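Local coordinates for Proline/betaine transporter, RALF (Rickettsia prowazekii str. Madrid E, PDB 4D7R), which probably acts as a guanine nucleotide exchange factor through its Sec7 domain, here fused in an engineered chimera to the capping domain of Legionella RalF, at residues A[114-119]-A[216-221]. Sequence-based numbering, arbitrary orientation.
Sequences ESLRRF and KPFKLN
The R117 guanidinium carries K216 CD over one face, toward its rim, 3.6 Å from R117 NH1, while its edge meets backbone carbonyls: K216 O lies in its plane and P217 O close to it. NH1 and NH2 grip K216 O end-on, from the same face of the carbonyl plane. The NH2 bond is the shorter and straighter, 2.8 Å from R117 NH2 to K216 O with an N-H...O angle of 160°. R117 NH1 also bonds P217 O, 3.1 Å away, from above that carbonyl's plane. Together the three bonds, the NH1 to K216 O one longer and bent, hold the guanidinium against turning; the chain runs extended from CG to NE, with CG anti to the carbonyl carbon (chi1 -72°). At the guanidinium edge a water links R117 NH1 to K219 N; another joins R117 O to K219 O. The F218 ring meets R117 CG and L116 CD2 obliquely, with L116 CD2 3.6 Å from F218 CZ, and also packs on T165 and I166 of helix 155-173. K216 NZ lies 3.8 Å from R117 NE, a like-charge approach that E114 OE2, 4.1 Å from K216 NZ, may ease. Within the all-helical Rickettsia Sec7 domain, this buried arginine ties helix 112-121 to the chain leaving helix 203-215.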
loop_
_atom_site.group_PDB
_atom_site.type_symbol
_atom_site.label_atom_id
_atom_site.label_comp_id
_atom_site.label_asym_id
_atom_site.label_seq_id
_atom_site.Cartn_x
_atom_site.Cartn_y
_atom_site.Cartn_z
ATOM N N GLU A 114 11.153 -19.267 2.735
ATOM C CA GLU A 114 10.394 -19.848 1.627
ATOM C C GLU A 114 8.924 -19.453 1.745
ATOM O O GLU A 114 8.300 -19.082 0.750
ATOM C CB GLU A 114 10.557 -21.376 1.614
ATOM C CG GLU A 114 11.704 -21.815 0.712
ATOM C CD GLU A 114 11.398 -21.810 -0.777
ATOM O OE1 GLU A 114 10.728 -22.762 -1.243
ATOM O OE2 GLU A 114 11.821 -20.861 -1.478
ATOM N N SER A 115 8.399 -19.481 2.966
ATOM C CA SER A 115 7.014 -19.089 3.257
ATOM C C SER A 115 6.799 -17.606 2.906
ATOM O O SER A 115 5.809 -17.272 2.253
ATOM C CB SER A 115 6.709 -19.338 4.724
ATOM O OG SER A 115 6.703 -20.731 4.978
ATOM N N LEU A 116 7.745 -16.724 3.307
ATOM C CA LEU A 116 7.633 -15.280 3.001
ATOM C C LEU A 116 7.679 -14.997 1.500
ATOM O O LEU A 116 6.811 -14.270 0.991
ATOM C CB LEU A 116 8.673 -14.469 3.799
ATOM C CG LEU A 116 8.765 -12.926 3.568
ATOM C CD1 LEU A 116 7.424 -12.223 3.849
ATOM C CD2 LEU A 116 9.776 -12.325 4.472
ATOM N N ARG A 117 8.621 -15.646 0.778
ATOM C CA ARG A 117 8.720 -15.571 -0.686
ATOM C C ARG A 117 7.404 -15.971 -1.363
ATOM O O ARG A 117 6.909 -15.238 -2.219
ATOM C CB ARG A 117 9.820 -16.508 -1.206
ATOM C CG ARG A 117 11.231 -16.074 -0.915
ATOM C CD ARG A 117 12.166 -16.971 -1.701
ATOM N NE ARG A 117 13.552 -16.884 -1.239
ATOM C CZ ARG A 117 14.419 -15.970 -1.651
ATOM N NH1 ARG A 117 14.045 -15.026 -2.512
ATOM N NH2 ARG A 117 15.661 -15.984 -1.207
ATOM N N ARG A 118 6.853 -17.090 -0.971
ATOM C CA ARG A 118 5.635 -17.593 -1.535
ATOM C C ARG A 118 4.484 -16.597 -1.325
ATOM O O ARG A 118 3.809 -16.279 -2.229
ATOM C CB ARG A 118 5.324 -18.956 -0.951
ATOM C CG ARG A 118 4.317 -19.715 -1.735
ATOM C CD ARG A 118 4.294 -21.166 -1.366
ATOM N NE ARG A 118 3.072 -21.526 -0.697
ATOM C CZ ARG A 118 3.021 -22.154 0.455
ATOM N NH1 ARG A 118 4.098 -22.643 0.966
ATOM N NH2 ARG A 118 1.896 -22.255 1.102
ATOM N N PHE A 119 4.320 -16.123 -0.117
ATOM C CA PHE A 119 3.265 -15.172 0.235
ATOM C C PHE A 119 3.365 -13.948 -0.661
ATOM O O PHE A 119 2.377 -13.590 -1.302
ATOM C CB PHE A 119 3.335 -14.760 1.731
ATOM C CG PHE A 119 2.242 -13.810 2.171
ATOM C CD1 PHE A 119 0.926 -14.254 2.319
ATOM C CD2 PHE A 119 2.513 -12.456 2.370
ATOM C CE1 PHE A 119 -0.092 -13.365 2.725
ATOM C CE2 PHE A 119 1.489 -11.564 2.758
ATOM C CZ PHE A 119 0.202 -12.027 2.939
ATOM N N LYS A 216 19.784 -15.097 -3.253
ATOM C CA LYS A 216 18.627 -14.935 -4.111
ATOM C C LYS A 216 17.743 -13.801 -3.589
ATOM O O LYS A 216 17.088 -13.987 -2.556
ATOM C CB LYS A 216 17.858 -16.264 -4.167
ATOM C CG LYS A 216 16.908 -16.414 -5.355
ATOM C CD LYS A 216 15.615 -17.161 -4.984
ATOM C CE LYS A 216 15.815 -18.597 -4.530
ATOM N NZ LYS A 216 14.541 -19.232 -4.097
ATOM N N PRO A 217 17.695 -12.648 -4.248
ATOM C CA PRO A 217 16.848 -11.580 -3.730
ATOM C C PRO A 217 15.384 -11.949 -3.795
ATOM O O PRO A 217 15.079 -12.878 -4.424
ATOM C CB PRO A 217 17.088 -10.433 -4.691
ATOM C CG PRO A 217 17.566 -11.050 -5.959
ATOM C CD PRO A 217 18.323 -12.252 -5.524
ATOM N N PHE A 218 14.514 -11.181 -3.188
ATOM C CA PHE A 218 13.084 -11.444 -3.315
ATOM C C PHE A 218 12.652 -11.100 -4.748
ATOM O O PHE A 218 13.211 -10.179 -5.362
ATOM C CB PHE A 218 12.286 -10.527 -2.358
ATOM C CG PHE A 218 12.239 -10.934 -0.907
ATOM C CD1 PHE A 218 11.625 -12.118 -0.523
ATOM C CD2 PHE A 218 12.724 -10.089 0.085
ATOM C CE1 PHE A 218 11.569 -12.492 0.826
ATOM C CE2 PHE A 218 12.657 -10.456 1.431
ATOM C CZ PHE A 218 12.073 -11.653 1.794
ATOM N N LYS A 219 11.652 -11.837 -5.258
ATOM C CA LYS A 219 10.935 -11.522 -6.492
ATOM C C LYS A 219 9.799 -10.619 -5.977
ATOM O O LYS A 219 8.911 -11.098 -5.244
ATOM C CB LYS A 219 10.363 -12.790 -7.165
ATOM C CG LYS A 219 11.413 -13.720 -7.806
ATOM C CD LYS A 219 12.168 -13.100 -9.007
ATOM C CE LYS A 219 11.362 -12.998 -10.286
ATOM N NZ LYS A 219 12.114 -12.282 -11.353
ATOM N N LEU A 220 9.930 -9.300 -6.184
ATOM C CA LEU A 220 8.936 -8.331 -5.710
ATOM C C LEU A 220 8.293 -7.705 -6.936
ATOM O O LEU A 220 8.938 -6.950 -7.674
ATOM C CB LEU A 220 9.531 -7.229 -4.815
ATOM C CG LEU A 220 10.319 -7.609 -3.553
ATOM C CD1 LEU A 220 11.078 -6.413 -3.026
ATOM C CD2 LEU A 220 9.424 -8.189 -2.455
ATOM N N ASN A 221 7.036 -8.057 -7.171
ATOM C CA ASN A 221 6.296 -7.548 -8.299
ATOM C C ASN A 221 5.379 -6.465 -7.763
ATOM O O ASN A 221 4.419 -6.764 -7.045
ATOM C CB ASN A 221 5.527 -8.673 -9.010
ATOM C CG ASN A 221 6.372 -9.863 -9.402
ATOM O OD1 ASN A 221 6.093 -11.007 -9.007
ATOM N ND2 ASN A 221 7.431 -9.623 -10.171
HETATM O O HOH W 1 11.181 -14.454 -3.944
HETATM O O HOH W 2 8.902 -13.249 -3.147
#